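Local coordinates for protein dihydropteroate synthase (Xanthomonas albilineans, PDB 6Q62) that probably catalyses the condensation of para-aminobenzoate with 6-hydroxymethyl-7,8-dihydropterin diphosphate to give 7,8-dihydropteroate, a step on the way to folate, at residues P20-I25 with D270-W275; V26-D31 with E43-H48; E172-A177 with L187-G192; F193-S198 with S224-I229. All blocks are in the same frame, centred on the assembly; numbering follows the deposited sequence. Where two conformers were deposited one is given.

Overall arrangement
The chain runs through a TIM barrel: contacts 1 to 3 pack barrel strands against helices, and contact 4 ties two loops at the pocket that holds 6-chloroguanine, probably the pterin site. Strand 21-27, the first of the parallel barrel sheet, serves twice. Its start waits for the last helix, 265-279, so contact 1 closes a loop of 244 residues that holds the other three contacts. Its end passes directly into contact 2, which closes a short loop onto helix 41-54. Much later, contact 3 packs helix 162-179 on strand 187-190, and contact 4 then joins the loop leaving that strand to the start of helix 227-233. Contacts 2, 3 and 4 follow in series without crossing; contacts 3 and 4 both touch 6-chloroguanine.

Contact 1 of 4, residues P20-I25 with D270-W275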
loop_
_atom_site.group_PDB
_atom_site.type_symbol
_atom_site.label_atom_id
_atom_site.label_comp_id
_atom_site.label_asym_id
_atom_site.label_seq_id
_atom_site.Cartn_x
_atom_site.Cartn_y
_atom_site.Cartn_z
ATOM N N PRO A 20 -4.658 -10.027 -10.274
ATOM C CA PRO A 20 -3.938 -10.641 -9.137
ATOM C C PRO A 20 -4.888 -11.132 -8.056
ATOM O O PRO A 20 -5.833 -10.441 -7.687
ATOM C CB PRO A 20 -3.039 -9.514 -8.624
ATOM C CG PRO A 20 -2.890 -8.603 -9.796
ATOM C CD PRO A 20 -4.217 -8.635 -10.497
ATOM N N ARG A 21 -4.645 -12.350 -7.585
ATOM C CA ARG A 21 -5.456 -13.018 -6.574
ATOM C C ARG A 21 -4.665 -13.151 -5.278
ATOM O O ARG A 21 -3.429 -13.120 -5.290
ATOM C CB ARG A 21 -5.943 -14.382 -7.096
ATOM C CG ARG A 21 -6.799 -14.265 -8.374
ATOM C CD ARG A 21 -8.207 -13.799 -8.060
ATOM N NE ARG A 21 -9.020 -13.574 -9.257
ATOM C CZ ARG A 21 -10.294 -13.202 -9.219
ATOM N NH1 ARG A 21 -10.916 -13.057 -8.057
ATOM N NH2 ARG A 21 -10.968 -13.010 -10.344
ATOM N N VAL A 22 -5.383 -13.242 -4.165
ATOM C CA VAL A 22 -4.785 -13.268 -2.840
ATOM C C VAL A 22 -4.854 -14.626 -2.209
ATOM O O VAL A 22 -5.945 -15.218 -2.073
ATOM C CB VAL A 22 -5.402 -12.167 -1.944
ATOM C CG1 VAL A 22 -4.860 -12.224 -0.506
ATOM C CG2 VAL A 22 -5.153 -10.775 -2.548
ATOM N N MET A 23 -3.672 -15.140 -1.871
ATOM C CA MET A 23 -3.476 -16.447 -1.210
ATOM C C MET A 23 -3.265 -16.182 0.288
ATOM O O MET A 23 -2.221 -15.686 0.666
ATOM C CB MET A 23 -2.257 -17.182 -1.797
ATOM C CG MET A 23 -1.947 -18.508 -1.100
ATOM S SD MET A 23 -0.315 -19.147 -1.611
ATOM C CE MET A 23 -0.811 -20.458 -2.733
ATOM N N GLY A 24 -4.239 -16.513 1.115
ATOM C CA GLY A 24 -4.148 -16.280 2.560
ATOM C C GLY A 24 -3.354 -17.359 3.263
ATOM O O GLY A 24 -3.616 -18.542 3.059
ATOM N N ILE A 25 -2.378 -16.952 4.105
ATOM C CA ILE A 25 -1.503 -17.863 4.835
ATOM C C ILE A 25 -2.178 -18.462 6.051
ATOM O O ILE A 25 -2.571 -17.726 6.964
ATOM C CB ILE A 25 -0.183 -17.147 5.227
ATOM C CG1 ILE A 25 0.588 -16.686 3.976
ATOM C CG2 ILE A 25 0.684 -18.050 6.121
ATOM C CD1 ILE A 25 1.802 -15.757 4.265
ATOM N N ASP A 270 -7.825 -4.577 -0.175
ATOM C CA ASP A 270 -8.137 -3.130 -0.318
ATOM C C ASP A 270 -7.161 -2.421 -1.237
ATOM O O ASP A 270 -7.574 -1.671 -2.141
ATOM C CB ASP A 270 -8.153 -2.480 1.071
ATOM C CG ASP A 270 -9.400 -2.798 1.870
ATOM O OD1 ASP A 270 -10.162 -3.706 1.458
ATOM O OD2 ASP A 270 -9.605 -2.175 2.914
ATOM N N ALA A 271 -5.852 -2.687 -1.064
ATOM C CA ALA A 271 -4.844 -2.057 -1.915
ATOM C C ALA A 271 -5.012 -2.447 -3.364
ATOM O O ALA A 271 -4.910 -1.593 -4.234
ATOM C CB ALA A 271 -3.436 -2.433 -1.456
ATOM N N LEU A 272 -5.233 -3.756 -3.628
ATOM C CA LEU A 272 -5.396 -4.223 -5.000
ATOM C C LEU A 272 -6.679 -3.680 -5.604
ATOM O O LEU A 272 -6.724 -3.469 -6.814
ATOM C CB LEU A 272 -5.411 -5.752 -5.049
ATOM C CG LEU A 272 -4.109 -6.422 -4.658
ATOM C CD1 LEU A 272 -4.359 -7.933 -4.506
ATOM C CD2 LEU A 272 -3.032 -6.177 -5.712
ATOM N N THR A 273 -7.716 -3.500 -4.782
ATOM C CA THR A 273 -9.008 -2.984 -5.266
ATOM C C THR A 273 -8.848 -1.538 -5.766
ATOM O O THR A 273 -9.333 -1.215 -6.861
ATOM C CB THR A 273 -10.087 -3.126 -4.179
ATOM O OG1 THR A 273 -10.230 -4.520 -3.884
ATOM C CG2 THR A 273 -11.443 -2.560 -4.610
ATOM N N VAL A 274 -8.112 -0.685 -4.999
ATOM C CA VAL A 274 -7.878 0.704 -5.399
ATOM C C VAL A 274 -7.098 0.707 -6.703
ATOM O O VAL A 274 -7.459 1.411 -7.648
ATOM C CB VAL A 274 -7.158 1.519 -4.284
ATOM C CG1 VAL A 274 -6.815 2.930 -4.790
ATOM C CG2 VAL A 274 -8.029 1.595 -3.028
ATOM N N TRP A 275 -6.022 -0.112 -6.768
ATOM C CA TRP A 275 -5.205 -0.202 -7.961
ATOM C C TRP A 275 -6.017 -0.675 -9.172
ATOM O O TRP A 275 -5.889 -0.072 -10.231
ATOM C CB TRP A 275 -3.979 -1.083 -7.721
ATOM C CG TRP A 275 -3.207 -1.386 -8.977
ATOM C CD1 TRP A 275 -2.563 -0.500 -9.794
ATOM C CD2 TRP A 275 -2.987 -2.682 -9.537
ATOM N NE1 TRP A 275 -1.973 -1.171 -10.848
ATOM C CE2 TRP A 275 -2.201 -2.517 -10.700
ATOM C CE3 TRP A 275 -3.374 -3.966 -9.163
ATOM C CZ2 TRP A 275 -1.808 -3.596 -11.500
ATOM C CZ3 TRP A 275 -2.979 -5.035 -9.953
ATOM C CH2 TRP A 275 -2.204 -4.844 -11.106
#
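The indole of Trp275 meets Pro20 at an edge: CG of the proline lies close to the plane of the ring, 3.6 Å from Trp275 CZ3, and no atom of 20-25 is stacked on either face. Pro20 CD comes up beside the same corner, 3.8 Å from Trp275 CZ3, so the proline ring leans on the rim of the six-membered ring, and the two side chains cross at about a right angle. Trp275 reaches this far because CG is anti to the backbone N (chi1 171°), which carries the indole off the helix toward the strand. One helical turn earlier, Leu272 makes the second point of contact. Its CD1 methyl meets Val22 CG2 at 3.5 Å, while its CD2 faces Pro20 CB more loosely, at 4.4 Å. The interface is wholly apolar and buried. It places helix 265-279, the last of the barrel, against the beginning of strand 21-27. Strand 259-262 lies alongside that strand, with Val262 against Val22 and Leu260 against Leu272. Helix 242-254 adds Leu250 and Gln254 to the surroundings of Trp275, and Leu251 of the second subunit packs on the same indole.

Contact 2 of 4, residues V26-D31 with E43-H48; sequences VNVTPD and EAAVAH. With SO4 (sulfate ion), chain H.
Ala45 is the point where helix 41-54 comes down on the end of strand 21-27, and its single methyl touches two valines. Val28 sets both methyls against it from one side, CG2 at 3.8 Å and CG1 at 4.0 Å from Ala45 CB. Val26, two residues earlier, adds its CG1: anti to the backbone N (chi1 -179°), that methyl lies 3.4 Å from the carbonyl oxygen Ala45 O and 4.1 Å from Ala45 CB. With only a methyl on the helix side, the CA atoms of Val28 and Ala45 come within 5.6 Å. Away from this buried patch the fit slackens. His48 faces the strand, but the nearest pair is His48 CD2 and Val26 CA, 4.6 Å apart. Asn27, partly exposed, turns its amide to a sulfate, probably from the crystallisation liquor: Asn27 ND2 donates to sulfate O1 at 3.0 Å and only weakly to O3. Arg261 and His263 bind the same ion, an anion position consistent with where the substrate diphosphate would bind. The contact belongs to the beta-alpha-beta unit of strand 21-27, helix 41-54 and strand 59-63. Val26 pairs through the backbone with Asp61 and Gly63 of strand 59-63, and Val28 with Gly63; helix 76-93 brings Arg82 and Val86 against Val28.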
loop_
_atom_site.group_PDB
_atom_site.type_symbol
_atom_site.label_atom_id
_atom_site.label_comp_id
_atom_site.label_asym_id
_atom_site.label_seq_id
_atom_site.Cartn_x
_atom_site.Cartn_y
_atom_site.Cartn_z
ATOM N N VAL A 26 -2.306 -19.799 6.081
ATOM C CA VAL A 26 -2.865 -20.509 7.227
ATOM C C VAL A 26 -1.783 -21.435 7.772
ATOM O O VAL A 26 -1.590 -22.539 7.259
ATOM C CB VAL A 26 -4.190 -21.263 6.916
ATOM C CG1 VAL A 26 -4.743 -21.962 8.170
ATOM C CG2 VAL A 26 -5.219 -20.323 6.309
ATOM N N ASN A 27 -1.043 -20.979 8.803
ATOM C CA ASN A 27 -0.008 -21.807 9.404
ATOM C C ASN A 27 -0.614 -22.635 10.527
ATOM O O ASN A 27 -1.306 -22.104 11.400
ATOM C CB ASN A 27 1.147 -20.957 9.909
ATOM C CG ASN A 27 2.017 -20.398 8.815
ATOM O OD1 ASN A 27 2.297 -21.050 7.803
ATOM N ND2 ASN A 27 2.482 -19.185 9.010
ATOM N N VAL A 28 -0.394 -23.945 10.473
ATOM C CA VAL A 28 -0.937 -24.838 11.493
ATOM C C VAL A 28 0.240 -25.253 12.359
ATOM O O VAL A 28 0.797 -26.331 12.186
ATOM C CB VAL A 28 -1.671 -26.082 10.914
ATOM C CG1 VAL A 28 -2.504 -26.783 12.006
ATOM C CG2 VAL A 28 -2.532 -25.716 9.710
ATOM N N THR A 29 0.665 -24.369 13.250
ATOM C CA THR A 29 1.784 -24.684 14.141
ATOM C C THR A 29 1.382 -24.166 15.522
ATOM O O THR A 29 0.770 -23.093 15.607
ATOM C CB THR A 29 3.124 -24.032 13.683
ATOM O OG1 THR A 29 2.973 -22.619 13.640
ATOM C CG2 THR A 29 3.627 -24.542 12.316
ATOM N N PRO A 30 1.686 -24.885 16.614
ATOM C CA PRO A 30 1.344 -24.344 17.953
ATOM C C PRO A 30 1.876 -22.923 18.208
ATOM O O PRO A 30 1.181 -22.120 18.828
ATOM C CB PRO A 30 1.958 -25.365 18.911
ATOM C CG PRO A 30 2.018 -26.645 18.109
ATOM C CD PRO A 30 2.371 -26.189 16.716
ATOM N N ASP A 31 3.071 -22.587 17.670
ATOM C CA ASP A 31 3.699 -21.262 17.831
ATOM C C ASP A 31 2.971 -20.140 17.065
ATOM O O ASP A 31 3.204 -18.960 17.334
ATOM C CB ASP A 31 5.198 -21.303 17.472
ATOM N N GLU A 43 -8.210 -26.160 15.630
ATOM C CA GLU A 43 -9.350 -25.253 15.710
ATOM C C GLU A 43 -8.941 -23.792 15.503
ATOM O O GLU A 43 -9.687 -23.032 14.864
ATOM C CB GLU A 43 -10.159 -25.464 16.993
ATOM C CG GLU A 43 -10.006 -24.436 18.079
ATOM C CD GLU A 43 -10.812 -24.807 19.297
ATOM O OE1 GLU A 43 -12.011 -24.457 19.344
ATOM O OE2 GLU A 43 -10.253 -25.472 20.195
ATOM N N ALA A 44 -7.759 -23.400 16.026
ATOM C CA ALA A 44 -7.265 -22.023 15.840
ATOM C C ALA A 44 -6.911 -21.756 14.347
ATOM O O ALA A 44 -7.195 -20.674 13.833
ATOM C CB ALA A 44 -6.048 -21.796 16.721
ATOM N N ALA A 45 -6.319 -22.744 13.658
ATOM C CA ALA A 45 -5.970 -22.611 12.231
ATOM C C ALA A 45 -7.236 -22.550 11.363
ATOM O O ALA A 45 -7.315 -21.720 10.428
ATOM C CB ALA A 45 -5.102 -23.782 11.802
ATOM N N VAL A 46 -8.250 -23.359 11.709
ATOM C CA VAL A 46 -9.511 -23.368 10.962
ATOM C C VAL A 46 -10.177 -21.999 11.138
ATOM O O VAL A 46 -10.518 -21.369 10.145
ATOM C CB VAL A 46 -10.430 -24.541 11.366
ATOM C CG1 VAL A 46 -11.834 -24.387 10.789
ATOM C CG2 VAL A 46 -9.815 -25.881 10.936
ATOM N N ALA A 47 -10.305 -21.512 12.382
ATOM C CA ALA A 47 -10.902 -20.188 12.619
ATOM C C ALA A 47 -10.128 -19.091 11.864
ATOM O O ALA A 47 -10.740 -18.184 11.290
ATOM C CB ALA A 47 -10.937 -19.889 14.112
ATOM N N HIS A 48 -8.785 -19.181 11.836
ATOM C CA HIS A 48 -7.994 -18.204 11.096
ATOM C C HIS A 48 -8.272 -18.254 9.577
ATOM O O HIS A 48 -8.479 -17.201 8.967
ATOM C CB HIS A 48 -6.492 -18.367 11.408
ATOM C CG HIS A 48 -5.659 -17.267 10.837
ATOM N ND1 HIS A 48 -5.868 -15.944 11.202
ATOM C CD2 HIS A 48 -4.648 -17.314 9.940
ATOM C CE1 HIS A 48 -4.981 -15.241 10.512
ATOM N NE2 HIS A 48 -4.243 -16.011 9.729
HETATM S S SO4 H . 5.150 -17.930 6.653
HETATM O O1 SO4 H . 4.500 -17.273 7.803
HETATM O O2 SO4 H . 6.491 -18.404 7.021
HETATM O O3 SO4 H . 4.344 -19.122 6.206
HETATM O O4 SO4 H . 5.302 -16.997 5.549
#

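Contact 3 of 4, residues E172-A177 with L187-G192; sequences ERIFAA and LLIDPG. With 6GU (6-chloroguanine), chain E.
Ile174 and Ala177, one turn apart on helix 162-179, present their side chains to Leu187 and Ile189 on the strand. Leu187 divides its two methyls between them: CD1 lies 3.8 Å from Ile174 CG2, and CD2 lies 3.8 Å from Ala177 CB. Ile174 works with both branches, since its CG1 and CD1 turn the other way to meet Ile189 CG2, both at 3.8 Å. That methyl faces the helix because Ile189 CG1 stands between the backbone N and the carbonyl carbon (chi1 60°), leaving CG2 anti to the carbonyl carbon. Around this apolar layer, Ile182 and Val141 pack on Leu187, while Leu215 and Val217 pack on Ile189. The short helix and strand segments run nearly antiparallel, at 158°, with axes 9.9 Å apart, as expected for a barrel helix packed outside the strand that follows it. Where the strand ends, Asp190 takes part in the ligand site. Its OD1 accepts from Gly192 N at 2.8 Å, closing an Asx turn, with the donor above the carboxylate plane. Its OD2 accepts from N2 of 6-chloroguanine at 2.8 Å and lies 2.6 Å from the ring nitrogen N1. The carboxylate is thus steadied by its own loop on one oxygen and reads the purine with the other, which is consistent with a role in recognising the pterin substrate.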
loop_
_atom_site.group_PDB
_atom_site.type_symbol
_atom_site.label_atom_id
_atom_site.label_comp_id
_atom_site.label_asym_id
_atom_site.label_seq_id
_atom_site.Cartn_x
_atom_site.Cartn_y
_atom_site.Cartn_z
ATOM N N GLU A 172 14.366 -24.774 -15.519
ATOM C CA GLU A 172 14.736 -26.183 -15.231
ATOM C C GLU A 172 13.614 -26.953 -14.524
ATOM O O GLU A 172 13.314 -28.077 -14.906
ATOM C CB GLU A 172 15.993 -26.240 -14.370
ATOM C CG GLU A 172 17.246 -25.887 -15.149
ATOM C CD GLU A 172 18.489 -25.573 -14.341
ATOM O OE1 GLU A 172 18.439 -25.631 -13.091
ATOM O OE2 GLU A 172 19.520 -25.249 -14.973
ATOM N N ARG A 173 12.959 -26.328 -13.529
ATOM C CA ARG A 173 11.885 -27.014 -12.805
ATOM C C ARG A 173 10.607 -27.123 -13.626
ATOM O O ARG A 173 9.927 -28.143 -13.527
ATOM C CB ARG A 173 11.625 -26.379 -11.428
ATOM C CG ARG A 173 12.846 -26.348 -10.510
ATOM C CD ARG A 173 13.553 -27.713 -10.381
ATOM N NE ARG A 173 12.631 -28.774 -9.928
ATOM C CZ ARG A 173 12.830 -30.070 -10.152
ATOM N NH1 ARG A 173 11.967 -30.969 -9.697
ATOM N NH2 ARG A 173 13.899 -30.476 -10.825
ATOM N N ILE A 174 10.290 -26.105 -14.459
ATOM C CA ILE A 174 9.116 -26.187 -15.354
ATOM C C ILE A 174 9.352 -27.398 -16.292
ATOM O O ILE A 174 8.446 -28.192 -16.506
ATOM C CB ILE A 174 8.926 -24.869 -16.199
ATOM C CG1 ILE A 174 8.430 -23.701 -15.278
ATOM C CG2 ILE A 174 7.909 -25.082 -17.368
ATOM C CD1 ILE A 174 8.637 -22.296 -15.915
ATOM N N PHE A 175 10.556 -27.493 -16.864
ATOM C CA PHE A 175 10.947 -28.563 -17.790
ATOM C C PHE A 175 10.844 -29.933 -17.106
ATOM O O PHE A 175 10.216 -30.825 -17.673
ATOM C CB PHE A 175 12.345 -28.268 -18.359
ATOM C CG PHE A 175 12.878 -29.286 -19.333
ATOM C CD1 PHE A 175 12.473 -29.281 -20.663
ATOM C CD2 PHE A 175 13.749 -30.281 -18.911
ATOM C CE1 PHE A 175 12.947 -30.247 -21.557
ATOM C CE2 PHE A 175 14.239 -31.234 -19.809
ATOM C CZ PHE A 175 13.852 -31.194 -21.132
ATOM N N ALA A 176 11.409 -30.083 -15.891
ATOM C CA ALA A 176 11.328 -31.311 -15.083
ATOM C C ALA A 176 9.878 -31.711 -14.839
ATOM O O ALA A 176 9.527 -32.879 -14.991
ATOM C CB ALA A 176 12.041 -31.103 -13.767
ATOM N N ALA A 177 9.019 -30.730 -14.495
ATOM C CA ALA A 177 7.594 -31.008 -14.287
ATOM C C ALA A 177 6.906 -31.446 -15.571
ATOM O O ALA A 177 6.156 -32.426 -15.560
ATOM C CB ALA A 177 6.902 -29.783 -13.690
ATOM N N LEU A 187 1.010 -25.352 -13.850
ATOM C CA LEU A 187 2.203 -24.848 -13.165
ATOM C C LEU A 187 2.102 -23.391 -12.788
ATOM O O LEU A 187 1.556 -22.591 -13.555
ATOM C CB LEU A 187 3.454 -25.026 -14.043
ATOM C CG LEU A 187 3.793 -26.447 -14.504
ATOM C CD1 LEU A 187 5.046 -26.448 -15.364
ATOM C CD2 LEU A 187 3.977 -27.398 -13.329
ATOM N N LEU A 188 2.724 -23.025 -11.642
ATOM C CA LEU A 188 2.900 -21.652 -11.186
ATOM C C LEU A 188 4.351 -21.607 -10.761
ATOM O O LEU A 188 4.905 -22.655 -10.389
ATOM C CB LEU A 188 2.017 -21.304 -9.974
ATOM C CG LEU A 188 0.494 -21.332 -10.212
ATOM C CD1 LEU A 188 -0.088 -22.661 -9.820
ATOM C CD2 LEU A 188 -0.179 -20.251 -9.392
ATOM N N ILE A 189 4.978 -20.421 -10.834
ATOM C CA ILE A 189 6.373 -20.296 -10.382
ATOM C C ILE A 189 6.470 -19.199 -9.341
ATOM O O ILE A 189 5.601 -18.333 -9.269
ATOM C CB ILE A 189 7.381 -20.116 -11.530
ATOM C CG1 ILE A 189 7.066 -18.825 -12.366
ATOM C CG2 ILE A 189 7.454 -21.404 -12.365
ATOM C CD1 ILE A 189 8.096 -18.512 -13.473
ATOM N N ASP A 190 7.522 -19.243 -8.525
ATOM C CA ASP A 190 7.659 -18.274 -7.455
ATOM C C ASP A 190 9.163 -18.079 -7.235
ATOM O O ASP A 190 9.871 -19.074 -7.025
ATOM C CB ASP A 190 6.989 -18.881 -6.217
ATOM C CG ASP A 190 7.016 -18.055 -4.959
ATOM O OD1 ASP A 190 7.900 -17.181 -4.833
ATOM O OD2 ASP A 190 6.191 -18.308 -4.086
ATOM N N PRO A 191 9.657 -16.825 -7.228
ATOM C CA PRO A 191 11.110 -16.602 -7.002
ATOM C C PRO A 191 11.595 -16.900 -5.603
ATOM O O PRO A 191 12.806 -16.842 -5.343
ATOM C CB PRO A 191 11.294 -15.117 -7.339
ATOM C CG PRO A 191 9.978 -14.511 -7.031
ATOM C CD PRO A 191 8.948 -15.538 -7.455
ATOM N N GLY A 192 10.671 -17.136 -4.685
ATOM C CA GLY A 192 11.014 -17.483 -3.310
ATOM C C GLY A 192 11.651 -16.363 -2.534
ATOM O O GLY A 192 12.788 -16.503 -2.061
HETATM CL CL6 6GU E . 7.426 -16.719 -0.552
HETATM N N1 6GU E . 6.216 -18.658 -1.517
HETATM C C2 6GU E . 5.661 -19.929 -1.377
HETATM N N2 6GU E . 5.254 -20.465 -2.518
HETATM N N3 6GU E . 5.543 -20.634 -0.194
HETATM C C4 6GU E . 6.065 -19.981 0.901
HETATM C C5 6GU E . 6.668 -18.696 0.831
HETATM C C6 6GU E . 6.688 -18.135 -0.407
HETATM N N7 6GU E . 7.108 -18.328 2.100
HETATM C C8 6GU E . 6.760 -19.413 2.900
HETATM N N9 6GU E . 6.133 -20.410 2.220
#

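Contact 4 of 4, residues F193-S198 with S224-I229. With 6GU (6-chloroguanine), chain E; EDO (1,2-ethanediol), chain F.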
loop_
_atom_site.group_PDB
_atom_site.type_symbol
_atom_site.label_atom_id
_atom_site.label_comp_id
_atom_site.label_asym_id
_atom_site.label_seq_id
_atom_site.Cartn_x
_atom_site.Cartn_y
_atom_site.Cartn_z
ATOM N N PHE A 193 10.943 -15.220 -2.430
ATOM C CA PHE A 193 11.499 -14.097 -1.671
ATOM C C PHE A 193 11.851 -14.528 -0.243
ATOM O O PHE A 193 11.071 -15.222 0.412
ATOM C CB PHE A 193 10.504 -12.926 -1.644
ATOM C CG PHE A 193 10.306 -12.281 -2.991
ATOM C CD1 PHE A 193 11.268 -11.439 -3.522
ATOM C CD2 PHE A 193 9.103 -12.426 -3.683
ATOM C CE1 PHE A 193 11.075 -10.817 -4.767
ATOM C CE2 PHE A 193 8.900 -11.780 -4.915
ATOM C CZ PHE A 193 9.885 -10.981 -5.450
ATOM N N GLY A 194 13.052 -14.162 0.202
ATOM C CA GLY A 194 13.519 -14.454 1.549
ATOM C C GLY A 194 14.180 -15.807 1.760
ATOM O O GLY A 194 14.760 -16.032 2.825
ATOM N N PHE A 195 14.116 -16.714 0.760
ATOM C CA PHE A 195 14.738 -18.042 0.885
ATOM C C PHE A 195 16.150 -18.015 0.311
ATOM O O PHE A 195 16.328 -18.071 -0.912
ATOM C CB PHE A 195 13.883 -19.094 0.187
ATOM C CG PHE A 195 12.607 -19.400 0.920
ATOM C CD1 PHE A 195 11.455 -18.652 0.684
ATOM C CD2 PHE A 195 12.536 -20.460 1.823
ATOM C CE1 PHE A 195 10.257 -18.966 1.322
ATOM C CE2 PHE A 195 11.336 -20.763 2.476
ATOM C CZ PHE A 195 10.207 -20.007 2.223
ATOM N N GLY A 196 17.129 -17.886 1.197
ATOM C CA GLY A 196 18.539 -17.804 0.823
ATOM C C GLY A 196 18.829 -16.593 -0.039
ATOM O O GLY A 196 19.495 -16.700 -1.068
ATOM N N LYS A 197 18.243 -15.438 0.341
ATOM C CA LYS A 197 18.372 -14.186 -0.400
ATOM C C LYS A 197 18.502 -13.017 0.546
ATOM O O LYS A 197 17.779 -12.941 1.532
ATOM C CB LYS A 197 17.166 -13.970 -1.323
ATOM C CG LYS A 197 17.137 -14.913 -2.521
ATOM C CD LYS A 197 15.738 -15.066 -3.044
ATOM C CE LYS A 197 15.647 -16.180 -4.061
ATOM N NZ LYS A 197 15.098 -17.406 -3.440
ATOM N N SER A 198 19.433 -12.106 0.256
ATOM C CA SER A 198 19.612 -10.898 1.072
ATOM C C SER A 198 18.491 -9.916 0.731
ATOM O O SER A 198 17.793 -10.128 -0.260
ATOM C CB SER A 198 20.951 -10.245 0.737
ATOM O OG SER A 198 20.977 -9.810 -0.616
ATOM N N SER A 224 5.305 -11.313 2.448
ATOM C CA SER A 224 4.536 -10.998 3.647
ATOM C C SER A 224 5.294 -11.044 4.969
ATOM O O SER A 224 5.697 -12.090 5.450
ATOM C CB SER A 224 3.286 -11.860 3.716
ATOM O OG SER A 224 2.438 -11.344 4.720
ATOM N N ARG A 225 5.440 -9.854 5.580
ATOM C CA ARG A 225 6.066 -9.623 6.887
ATOM C C ARG A 225 7.478 -10.182 6.961
ATOM O O ARG A 225 7.989 -10.449 8.060
ATOM C CB ARG A 225 5.194 -10.201 8.017
ATOM C CG ARG A 225 3.776 -9.602 8.051
ATOM C CD ARG A 225 3.015 -10.304 9.140
ATOM N NE ARG A 225 1.668 -9.759 9.333
ATOM C CZ ARG A 225 0.970 -9.908 10.453
ATOM N NH1 ARG A 225 1.466 -10.612 11.462
ATOM N NH2 ARG A 225 -0.234 -9.365 10.568
ATOM N N LYS A 226 8.110 -10.328 5.796
ATOM C CA LYS A 226 9.434 -10.933 5.768
ATOM C C LYS A 226 10.527 -9.988 6.253
ATOM O O LYS A 226 10.339 -8.763 6.284
ATOM C CB LYS A 226 9.733 -11.507 4.399
ATOM C CG LYS A 226 8.831 -12.734 4.141
ATOM C CD LYS A 226 9.195 -13.474 2.900
ATOM C CE LYS A 226 8.489 -14.817 2.956
ATOM N NZ LYS A 226 8.630 -15.503 1.677
ATOM N N ARG A 227 11.680 -10.568 6.650
ATOM C CA ARG A 227 12.811 -9.816 7.187
ATOM C C ARG A 227 13.202 -8.671 6.278
ATOM O O ARG A 227 13.496 -7.600 6.806
ATOM C CB ARG A 227 14.032 -10.748 7.435
ATOM C CG ARG A 227 15.289 -10.027 7.949
ATOM C CD ARG A 227 16.473 -10.963 8.174
ATOM N NE ARG A 227 16.187 -11.968 9.205
ATOM C CZ ARG A 227 16.482 -11.842 10.497
ATOM N NH1 ARG A 227 17.137 -10.773 10.937
ATOM N NH2 ARG A 227 16.156 -12.802 11.353
ATOM N N SER A 228 13.250 -8.879 4.945
ATOM C CA SER A 228 13.626 -7.829 3.999
ATOM C C SER A 228 12.717 -6.638 4.089
ATOM O O SER A 228 13.212 -5.513 4.051
ATOM C CB SER A 228 13.698 -8.360 2.577
ATOM O OG SER A 228 14.801 -9.241 2.503
ATOM N N ILE A 229 11.393 -6.872 4.297
ATOM C CA ILE A 229 10.438 -5.764 4.474
ATOM C C ILE A 229 10.788 -5.011 5.763
ATOM O O ILE A 229 10.802 -3.773 5.759
ATOM C CB ILE A 229 8.973 -6.242 4.471
ATOM C CG1 ILE A 229 8.633 -6.983 3.158
ATOM C CG2 ILE A 229 8.030 -5.069 4.702
ATOM C CD1 ILE A 229 8.944 -6.242 1.794
HETATM CL CL6 6GU E . 7.426 -16.719 -0.552
HETATM N N1 6GU E . 6.216 -18.658 -1.517
HETATM C C2 6GU E . 5.661 -19.929 -1.377
HETATM N N2 6GU E . 5.254 -20.465 -2.518
HETATM N N3 6GU E . 5.543 -20.634 -0.194
HETATM C C4 6GU E . 6.065 -19.981 0.901
HETATM C C5 6GU E . 6.668 -18.696 0.831
HETATM C C6 6GU E . 6.688 -18.135 -0.407
HETATM N N7 6GU E . 7.108 -18.328 2.100
HETATM C C8 6GU E . 6.760 -19.413 2.900
HETATM N N9 6GU E . 6.133 -20.410 2.220
HETATM C C1 EDO F . 11.832 -13.561 7.080
HETATM O O1 EDO F . 10.580 -13.603 7.691
HETATM C C2 EDO F . 11.756 -14.244 5.721
HETATM O O2 EDO F . 12.951 -13.999 5.010
#
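Lys226 stretches from just before helix 227-233 to the carbonyl of Phe193, and its amino group appears to bond both this oxygen and the ligand. NZ donates to Phe193 O at 2.8 Å and to N7 of 6-chloroguanine at 3.2 Å, although its modelled position is less certain because it sits too close to the chlorine. The reach comes from a chain extended beyond CG, its remaining torsions all near 180°. Phe195 bounds the same site. N7 of the purine lies at the edge of its ring, near the ring plane and 3.3 Å from Phe195 CE1. At the other end of the contact Ser228 OG comes no nearer than 4.1 Å to Ser198 C; its polar partner is Asn202. The amino group of Lys197 gathers the carbonyls of Phe195 and Gly192, holding the loop from within. All this is consistent with a lysine placed to meet the ring nitrogen of a pterin-like ligand, the exact position of NZ being uncertain.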